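Local structure of 4-oxalocrotonate decarboxylase NahK (Pseudomonas putida, 5D2K) at residues G206-G211 and G240-A245; P111-E116 and V192-N197; P86-L91 and A218-L223. The protein catalyses the metal-dependent decarboxylation of (3E)-2-oxohex-3-enedioate to 2-oxopent-4-enoate and carbon dioxide, a step in naphthalene degradation. The protein carries 1 engineered substitution. All coordinates share one frame; numbering follows the deposited sequence.

Contact 1. Residues G206-G211 and G240-A245. With OOG (2-oxoadipic acid), chain D.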
loop_
_atom_site.group_PDB
_atom_site.type_symbol
_atom_site.label_atom_id
_atom_site.label_comp_id
_atom_site.label_asym_id
_atom_site.label_seq_id
_atom_site.Cartn_x
_atom_site.Cartn_y
_atom_site.Cartn_z
ATOM N N GLY A 206 -7.935 11.288 -8.503
ATOM C CA GLY A 206 -8.036 9.835 -8.486
ATOM C C GLY A 206 -7.630 9.187 -9.798
ATOM O O GLY A 206 -7.075 8.095 -9.811
ATOM N N ALA A 207 -7.879 9.877 -10.910
ATOM C CA ALA A 207 -7.530 9.338 -12.226
ATOM C C ALA A 207 -6.047 8.995 -12.366
ATOM O O ALA A 207 -5.669 8.200 -13.226
ATOM C CB ALA A 207 -7.940 10.321 -13.312
ATOM N N ALA A 208 -5.201 9.579 -11.519
ATOM C CA ALA A 208 -3.774 9.259 -11.527
ATOM C C ALA A 208 -3.514 7.767 -11.269
ATOM O O ALA A 208 -2.518 7.213 -11.722
ATOM C CB ALA A 208 -3.042 10.109 -10.497
ATOM N N VAL A 209 -4.424 7.121 -10.556
ATOM C CA VAL A 209 -4.317 5.692 -10.284
ATOM C C VAL A 209 -4.859 4.888 -11.473
ATOM O O VAL A 209 -6.047 4.590 -11.538
ATOM C CB VAL A 209 -5.078 5.346 -8.978
ATOM C CG1 VAL A 209 -5.003 3.852 -8.653
ATOM C CG2 VAL A 209 -4.519 6.175 -7.829
ATOM N N LEU A 210 -3.979 4.581 -12.427
ATOM C CA LEU A 210 -4.311 3.748 -13.594
ATOM C C LEU A 210 -5.476 4.259 -14.436
ATOM O O LEU A 210 -6.111 3.488 -15.158
ATOM C CB LEU A 210 -4.609 2.314 -13.146
ATOM C CG LEU A 210 -3.443 1.538 -12.538
ATOM C CD1 LEU A 210 -3.901 0.182 -12.022
ATOM C CD2 LEU A 210 -2.322 1.356 -13.553
ATOM N N GLY A 211 -5.764 5.556 -14.367
ATOM C CA GLY A 211 -6.888 6.115 -15.101
ATOM C C GLY A 211 -8.181 6.129 -14.304
ATOM O O GLY A 211 -9.100 6.890 -14.600
ATOM N N GLY A 240 -3.761 3.058 -4.259
ATOM C CA GLY A 240 -2.497 3.609 -4.742
ATOM C C GLY A 240 -2.271 5.092 -4.479
ATOM O O GLY A 240 -3.202 5.884 -4.385
ATOM N N GLY A 241 -1.005 5.465 -4.350
ATOM C CA GLY A 241 -0.659 6.853 -4.096
ATOM C C GLY A 241 -1.050 7.706 -5.279
ATOM O O GLY A 241 -0.649 7.439 -6.422
ATOM N N ILE A 242 -1.848 8.729 -5.010
ATOM C CA ILE A 242 -2.325 9.604 -6.068
ATOM C C ILE A 242 -1.199 10.565 -6.454
ATOM O O ILE A 242 -1.046 10.929 -7.624
ATOM C CB ILE A 242 -3.609 10.328 -5.632
ATOM C CG1 ILE A 242 -4.768 9.318 -5.608
ATOM C CG2 ILE A 242 -3.954 11.465 -6.590
ATOM C CD1 ILE A 242 -6.014 9.752 -4.851
ATOM N N THR A 243 -0.371 10.923 -5.479
ATOM C CA THR A 243 0.743 11.834 -5.719
ATOM C C THR A 243 2.059 11.223 -5.282
ATOM O O THR A 243 2.093 10.133 -4.710
ATOM C CB THR A 243 0.581 13.155 -4.955
ATOM O OG1 THR A 243 0.869 12.938 -3.569
ATOM C CG2 THR A 243 -0.820 13.708 -5.098
ATOM N N ALA A 244 3.145 11.952 -5.519
ATOM C CA ALA A 244 4.430 11.571 -4.974
ATOM C C ALA A 244 4.362 11.559 -3.449
ATOM O O ALA A 244 3.634 12.340 -2.834
ATOM C CB ALA A 244 5.520 12.518 -5.456
ATOM N N ALA A 245 5.126 10.659 -2.857
ATOM C CA ALA A 245 5.215 10.533 -1.408
ATOM C C ALA A 245 6.082 11.650 -0.805
ATOM O O ALA A 245 7.014 12.144 -1.446
ATOM C CB ALA A 245 5.764 9.168 -1.053
HETATM C C2 OOG D . 6.388 1.162 -2.653
HETATM C C3 OOG D . 4.978 1.442 -2.163
HETATM C C4 OOG D . 4.101 1.929 -3.297
HETATM C C6 OOG D . 1.947 3.353 -3.667
HETATM O O4 OOG D . 0.847 3.772 -3.239
HETATM O O3 OOG D . 2.372 3.700 -4.798
HETATM C C5 OOG D . 2.767 2.435 -2.794
HETATM C C1 OOG D . 7.279 2.359 -2.387
HETATM O O1 OOG D . 8.267 2.268 -1.601
HETATM O O2 OOG D . 7.031 3.450 -2.963
HETATM O O5 OOG D . 2.317 2.135 -1.710
#
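Val209 and Ala208 bring methyl groups against the flat peptide units of Gly240 and Ile242. Val209 CG2 lies above the oxygen end of the Gly240-Gly241 peptide, 3.7 Å from Gly240 O, whereas the carboxylate oxygen O4 of 2-oxoadipate comes to the N-H edge of the same unit, displaced somewhat to the side away from Val209. Gly241 N donates to O4 over 2.7 Å with a bent N-H...O angle of 137°. Ala208 CB comes to the oxygen end of the next carbonyl but one, 3.6 Å from Ile242 O. The rest is apolar. With CG2 anti to the carbonyl carbon, Val209 crosses Ile242 at about a right angle and rests 3.9 Å from Ile242 CG1, while Ile242 CD1 reaches Gly206 CA. Val209 centres an inverse gamma turn that follows the 3-10 turn 206-208, and its side chain also touches Ser216 of helix 213-225. No hydrogen bond joins the two loops; methyl groups back the Gly240-Gly241 backbone. On the ligand side a beta carbon at Gly241 would be crowded by O4. This bare backbone lets the carboxylate take a peptide N-H, which would probably help stabilise its negative charge beside the magnesium ion.

Contact 2. Residues P111-E116 and V192-N197. With MG (magnesium ion), chain C; OOG (2-oxoadipic acid), chain D.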
loop_
_atom_site.group_PDB
_atom_site.type_symbol
_atom_site.label_atom_id
_atom_site.label_comp_id
_atom_site.label_asym_id
_atom_site.label_seq_id
_atom_site.Cartn_x
_atom_site.Cartn_y
_atom_site.Cartn_z
ATOM N N PRO A 111 10.229 7.393 7.011
ATOM C CA PRO A 111 8.859 7.329 6.496
ATOM C C PRO A 111 8.453 8.474 5.578
ATOM O O PRO A 111 8.962 9.595 5.675
ATOM C CB PRO A 111 8.012 7.368 7.773
ATOM C CG PRO A 111 8.845 8.167 8.730
ATOM C CD PRO A 111 10.251 7.698 8.454
ATOM N N LYS A 112 7.532 8.142 4.675
ATOM C CA LYS A 112 6.906 9.095 3.768
ATOM C C LYS A 112 5.403 8.875 3.801
ATOM O O LYS A 112 4.955 7.765 4.095
ATOM C CB LYS A 112 7.394 8.917 2.329
ATOM C CG LYS A 112 8.888 9.045 2.104
ATOM C CD LYS A 112 9.189 8.843 0.619
ATOM C CE LYS A 112 10.683 8.746 0.353
ATOM N NZ LYS A 112 11.385 10.002 0.721
ATOM N N ILE A 113 4.630 9.907 3.473
ATOM C CA ILE A 113 3.182 9.731 3.359
ATOM C C ILE A 113 2.706 9.875 1.920
ATOM O O ILE A 113 3.298 10.607 1.129
ATOM C CB ILE A 113 2.374 10.711 4.235
ATOM C CG1 ILE A 113 2.719 12.165 3.900
ATOM C CG2 ILE A 113 2.582 10.411 5.716
ATOM C CD1 ILE A 113 1.664 13.140 4.391
ATOM N N GLU A 114 1.626 9.157 1.620
ATOM C CA GLU A 114 0.952 9.160 0.315
ATOM C C GLU A 114 -0.539 9.368 0.522
ATOM O O GLU A 114 -1.129 8.786 1.434
ATOM C CB GLU A 114 1.147 7.820 -0.428
ATOM C CG GLU A 114 2.563 7.311 -0.543
ATOM C CD GLU A 114 2.650 5.924 -1.188
ATOM O OE1 GLU A 114 1.890 5.004 -0.810
ATOM O OE2 GLU A 114 3.507 5.745 -2.065
ATOM N N ALA A 115 -1.174 10.162 -0.336
ATOM C CA ALA A 115 -2.631 10.278 -0.283
ATOM C C ALA A 115 -3.304 9.280 -1.219
ATOM O O ALA A 115 -2.947 9.182 -2.393
ATOM C CB ALA A 115 -3.061 11.694 -0.630
ATOM N N GLU A 116 -4.269 8.525 -0.694
ATOM C CA GLU A 116 -4.933 7.476 -1.481
ATOM C C GLU A 116 -6.435 7.458 -1.261
ATOM O O GLU A 116 -6.951 8.089 -0.337
ATOM C CB GLU A 116 -4.358 6.084 -1.141
ATOM C CG GLU A 116 -2.831 6.073 -1.066
ATOM C CD GLU A 116 -2.176 4.716 -1.208
ATOM O OE1 GLU A 116 -2.835 3.726 -1.587
ATOM O OE2 GLU A 116 -0.958 4.656 -0.968
ATOM N N VAL A 192 -7.544 15.634 -4.519
ATOM C CA VAL A 192 -6.884 15.411 -3.242
ATOM C C VAL A 192 -5.761 16.432 -3.039
ATOM O O VAL A 192 -4.937 16.623 -3.926
ATOM C CB VAL A 192 -6.332 13.977 -3.169
ATOM C CG1 VAL A 192 -5.796 13.691 -1.807
ATOM C CG2 VAL A 192 -7.420 12.962 -3.519
ATOM N N VAL A 193 -5.741 17.091 -1.880
ATOM C CA VAL A 193 -4.729 18.102 -1.589
ATOM C C VAL A 193 -4.006 17.739 -0.302
ATOM O O VAL A 193 -4.633 17.699 0.757
ATOM C CB VAL A 193 -5.355 19.506 -1.442
ATOM C CG1 VAL A 193 -4.280 20.547 -1.105
ATOM C CG2 VAL A 193 -6.104 19.899 -2.712
ATOM N N MET A 194 -2.698 17.498 -0.401
ATOM C CA MET A 194 -1.872 17.143 0.756
ATOM C C MET A 194 -1.202 18.386 1.326
ATOM O O MET A 194 -0.474 19.089 0.615
ATOM C CB MET A 194 -0.816 16.109 0.370
ATOM C CG MET A 194 0.144 15.704 1.498
ATOM S SD MET A 194 1.543 14.722 0.894
ATOM C CE MET A 194 0.732 13.206 0.384
ATOM N N GLU A 195 -1.458 18.649 2.603
ATOM C CA GLU A 195 -0.811 19.748 3.320
ATOM C C GLU A 195 0.141 19.189 4.373
ATOM O O GLU A 195 -0.169 18.210 5.041
ATOM C CB GLU A 195 -1.855 20.655 3.971
ATOM C CG GLU A 195 -2.840 21.271 2.968
ATOM C CD GLU A 195 -3.910 22.125 3.621
ATOM O OE1 GLU A 195 -3.977 22.170 4.868
ATOM O OE2 GLU A 195 -4.698 22.760 2.881
ATOM N N LYS A 196 1.307 19.809 4.509
ATOM C CA LYS A 196 2.259 19.428 5.553
ATOM C C LYS A 196 2.668 20.695 6.273
ATOM O O LYS A 196 3.044 21.681 5.631
ATOM C CB LYS A 196 3.475 18.709 4.971
ATOM C CG LYS A 196 4.625 18.453 5.961
ATOM C CD LYS A 196 5.780 17.746 5.251
ATOM C CE LYS A 196 7.032 17.635 6.098
ATOM N NZ LYS A 196 8.160 17.134 5.258
ATOM N N ASN A 197 2.560 20.677 7.598
ATOM C CA ASN A 197 2.943 21.827 8.411
ATOM C C ASN A 197 2.295 23.113 7.895
ATOM O O ASN A 197 2.934 24.165 7.797
ATOM C CB ASN A 197 4.472 21.935 8.459
ATOM C CG ASN A 197 5.107 20.758 9.194
ATOM O OD1 ASN A 197 4.458 20.131 10.030
ATOM N ND2 ASN A 197 6.368 20.449 8.880
HETATM MG MG MG C . 0.593 3.395 -1.197
HETATM C C2 OOG D . 6.388 1.162 -2.653
HETATM C C3 OOG D . 4.978 1.442 -2.163
HETATM C C4 OOG D . 4.101 1.929 -3.297
HETATM C C6 OOG D . 1.947 3.353 -3.667
HETATM O O4 OOG D . 0.847 3.772 -3.239
HETATM O O3 OOG D . 2.372 3.700 -4.798
HETATM C C5 OOG D . 2.767 2.435 -2.794
HETATM C C1 OOG D . 7.279 2.359 -2.387
HETATM O O1 OOG D . 8.267 2.268 -1.601
HETATM O O2 OOG D . 7.031 3.450 -2.963
HETATM O O5 OOG D . 2.317 2.135 -1.710
HETATM O O HOH W 1 -0.797 1.931 -1.738
#
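Ile113 meets Met194 where two strands from different sheets face each other, their axes 8.3 Å apart and running nearly antiparallel at 157°. The tip of Ile113 packs on the thioether, CD1 lying 3.8 Å from Met194 SD. Met194 extends with CG anti to the backbone N and bends at its last torsion (chi3 -68°), which carries CE over the opposing backbone, 3.7 Å from both Ile113 O and Ala115 N. Glu114 turns the other way, into the active site, where OE1 binds the magnesium ion at 2.1 Å; its OE2 forms a salt bridge with Lys77. Ala115 returns to the sheet interface, its CB 3.6 Å from Val192 CG1, and Val256 of strand 253-258 also packs against both residues. Glu116 again points to the metal, binding through OE2 at 2.0 Å, while its OE1 accepts a hydrogen bond of 2.7 Å from water 1, itself a metal ligand. Glu147 and the O4 and O5 atoms of 2-oxoadipate complete six ligands. Strand alternation thus gives one segment a hydrophobic face and a metal-binding face. Glu114 OE1 and Glu116 OE2 are only 2.9 Å apart, a closeness the shared cation would offset, and chelation through carboxylate and keto oxygens would probably polarise the keto group, consistent with metal-assisted decarboxylation.

Contact 3. Residues P86-L91 and A218-L223. With EDO (1,2-ethanediol), chain H.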
loop_
_atom_site.group_PDB
_atom_site.type_symbol
_atom_site.label_atom_id
_atom_site.label_comp_id
_atom_site.label_asym_id
_atom_site.label_seq_id
_atom_site.Cartn_x
_atom_site.Cartn_y
_atom_site.Cartn_z
ATOM N N PRO A 86 3.223 -2.266 -11.415
ATOM C CA PRO A 86 2.323 -2.277 -10.254
ATOM C C PRO A 86 2.472 -3.540 -9.426
ATOM O O PRO A 86 2.594 -4.647 -9.959
ATOM C CB PRO A 86 0.929 -2.215 -10.874
ATOM C CG PRO A 86 1.152 -1.717 -12.285
ATOM C CD PRO A 86 2.473 -2.296 -12.680
ATOM N N ILE A 87 2.442 -3.351 -8.116
ATOM C CA ILE A 87 2.658 -4.426 -7.157
ATOM C C ILE A 87 1.585 -4.360 -6.083
ATOM O O ILE A 87 0.863 -3.358 -5.977
ATOM C CB ILE A 87 4.052 -4.316 -6.510
ATOM C CG1 ILE A 87 4.188 -2.982 -5.770
ATOM C CG2 ILE A 87 5.143 -4.448 -7.578
ATOM C CD1 ILE A 87 5.554 -2.801 -5.076
ATOM N N TYR A 88 1.464 -5.418 -5.288
ATOM C CA TYR A 88 0.565 -5.368 -4.150
ATOM C C TYR A 88 1.299 -5.820 -2.882
ATOM O O TYR A 88 2.380 -6.401 -2.953
ATOM C CB TYR A 88 -0.697 -6.218 -4.384
ATOM C CG TYR A 88 -0.488 -7.725 -4.416
ATOM C CD1 TYR A 88 -0.382 -8.466 -3.243
ATOM C CD2 TYR A 88 -0.407 -8.404 -5.632
ATOM C CE1 TYR A 88 -0.201 -9.845 -3.285
ATOM C CE2 TYR A 88 -0.234 -9.772 -5.686
ATOM C CZ TYR A 88 -0.123 -10.492 -4.511
ATOM O OH TYR A 88 0.062 -11.861 -4.558
ATOM N N GLY A 89 0.697 -5.523 -1.737
ATOM C CA GLY A 89 1.156 -6.023 -0.451
ATOM C C GLY A 89 -0.036 -6.111 0.482
ATOM O O GLY A 89 -1.162 -5.786 0.091
ATOM N N PHE A 90 0.192 -6.565 1.711
ATOM C CA PHE A 90 -0.899 -6.720 2.673
ATOM C C PHE A 90 -0.806 -5.712 3.816
ATOM O O PHE A 90 0.258 -5.130 4.062
ATOM C CB PHE A 90 -0.911 -8.149 3.245
ATOM C CG PHE A 90 0.276 -8.453 4.125
ATOM C CD1 PHE A 90 0.259 -8.132 5.478
ATOM C CD2 PHE A 90 1.419 -9.028 3.592
ATOM C CE1 PHE A 90 1.362 -8.388 6.286
ATOM C CE2 PHE A 90 2.516 -9.290 4.383
ATOM C CZ PHE A 90 2.493 -8.967 5.738
ATOM N N LEU A 91 -1.922 -5.527 4.519
ATOM C CA LEU A 91 -1.999 -4.608 5.657
ATOM C C LEU A 91 -2.334 -5.363 6.945
ATOM O O LEU A 91 -3.378 -6.029 7.036
ATOM C CB LEU A 91 -3.051 -3.522 5.391
ATOM C CG LEU A 91 -2.858 -2.731 4.096
ATOM C CD1 LEU A 91 -4.075 -1.845 3.852
ATOM C CD2 LEU A 91 -1.600 -1.877 4.168
ATOM N N ALA A 218 -9.351 -3.978 -10.105
ATOM C CA ALA A 218 -9.388 -5.039 -11.117
ATOM C C ALA A 218 -8.001 -5.647 -11.283
ATOM O O ALA A 218 -7.847 -6.871 -11.334
ATOM C CB ALA A 218 -9.908 -4.491 -12.464
ATOM N N MET A 219 -6.985 -4.792 -11.331
ATOM C CA MET A 219 -5.624 -5.277 -11.490
ATOM C C MET A 219 -5.204 -6.147 -10.305
ATOM O O MET A 219 -4.553 -7.173 -10.488
ATOM C CB MET A 219 -4.648 -4.119 -11.663
ATOM C CG MET A 219 -3.239 -4.589 -11.919
ATOM S SD MET A 219 -2.107 -3.253 -12.286
ATOM C CE MET A 219 -2.764 -2.725 -13.868
ATOM N N LEU A 220 -5.582 -5.745 -9.094
ATOM C CA LEU A 220 -5.268 -6.543 -7.913
ATOM C C LEU A 220 -5.879 -7.944 -8.024
ATOM O O LEU A 220 -5.211 -8.937 -7.722
ATOM C CB LEU A 220 -5.755 -5.838 -6.639
ATOM C CG LEU A 220 -5.635 -6.583 -5.306
ATOM C CD1 LEU A 220 -4.167 -6.886 -4.993
ATOM C CD2 LEU A 220 -6.252 -5.752 -4.199
ATOM N N ALA A 221 -7.129 -8.032 -8.464
ATOM C CA ALA A 221 -7.762 -9.335 -8.631
ATOM C C ALA A 221 -6.961 -10.185 -9.610
ATOM O O ALA A 221 -6.729 -11.381 -9.375
ATOM C CB ALA A 221 -9.225 -9.184 -9.105
ATOM N N ASN A 222 -6.522 -9.560 -10.694
ATOM C CA ASN A 222 -5.774 -10.292 -11.713
ATOM C C ASN A 222 -4.398 -10.740 -11.215
ATOM O O ASN A 222 -3.979 -11.868 -11.485
ATOM C CB ASN A 222 -5.672 -9.443 -12.980
ATOM C CG ASN A 222 -7.027 -9.287 -13.658
ATOM O OD1 ASN A 222 -7.884 -10.162 -13.529
ATOM N ND2 ASN A 222 -7.233 -8.171 -14.353
ATOM N N LEU A 223 -3.723 -9.886 -10.448
ATOM C CA LEU A 223 -2.425 -10.260 -9.879
ATOM C C LEU A 223 -2.566 -11.418 -8.891
ATOM O O LEU A 223 -1.754 -12.358 -8.882
ATOM C CB LEU A 223 -1.771 -9.052 -9.196
ATOM C CG LEU A 223 -1.283 -7.956 -10.144
ATOM C CD1 LEU A 223 -0.872 -6.700 -9.385
ATOM C CD2 LEU A 223 -0.114 -8.492 -10.969
HETATM C C1 EDO H . 1.586 -12.537 -7.961
HETATM O O1 EDO H . 0.334 -12.666 -7.252
HETATM C C2 EDO H . 1.529 -11.396 -8.975
HETATM O O2 EDO H . 2.589 -11.547 -9.938
#
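Apolar contacts carry most of the join between Pro86, Tyr88 and three side chains of helix 213-225, which packs here against strand 87-92 of the larger mixed sheet. At one end Met219 crosses the Pro86 ring at about a right angle, its SD 3.5 Å from Pro86 CB and nearly as close to CG. Further along, Leu220 CD1 sits 3.6 Å from Tyr88 CB, approaching the ring obliquely, and Leu220 also touches Met70 of strand 65-71. With Tyr88 CG between the backbone N and the carbonyl carbon (chi1 69°), CG too lies within reach of Leu220 CD1. Leu223, one helical turn on from Met219, slides past the tyrosine in the opposite direction and places CB 3.9 Å from Tyr88 CD2; its CD1 lies 4.1 Å from Pro86 O.

Polar contact is indirect. Tyr88 OH donates to O1 of an ethanediol molecule over 2.8 Å, and that O1, in the plane of the ring at its edge, donates in turn to Leu223 O over 2.7 Å. Trp52 NE1 also hydrogen-bonds to the phenol oxygen, and Tyr48 stacks on the ring. An alanine in place of Tyr88 would probably leave Leu223 CB without the ring beside it and the Trp52 N-H without its phenol oxygen. The ethanediol probably comes from the crystallisation liquor, so the protein itself supplies only apolar packing of hydrocarbon, sulfur and ring between residues 86-91 and 218-223.

In the fold
From the N terminus, strand 87-92 opens contact 3, and strand 112-121 opens contact 2 soon after. Contact 2 closes first, at strand 191-196, so its loop is nested inside that of contact 3 and brings the five-stranded sheet against the metal-bearing strand of the larger one. Contact 1 then opens after strand 199-205, before helix 213-225 closes contact 3, and itself closes beyond strand 236-238; contacts 1 and 3 therefore cross. They meet where Leu210 CD1 packs on Met219 CE. Contacts 1 and 2 are linked by a probable hydrogen bond from Ile242 N to Ala115 O and share the 2-oxoadipate site, while contacts 2 and 3 do not touch.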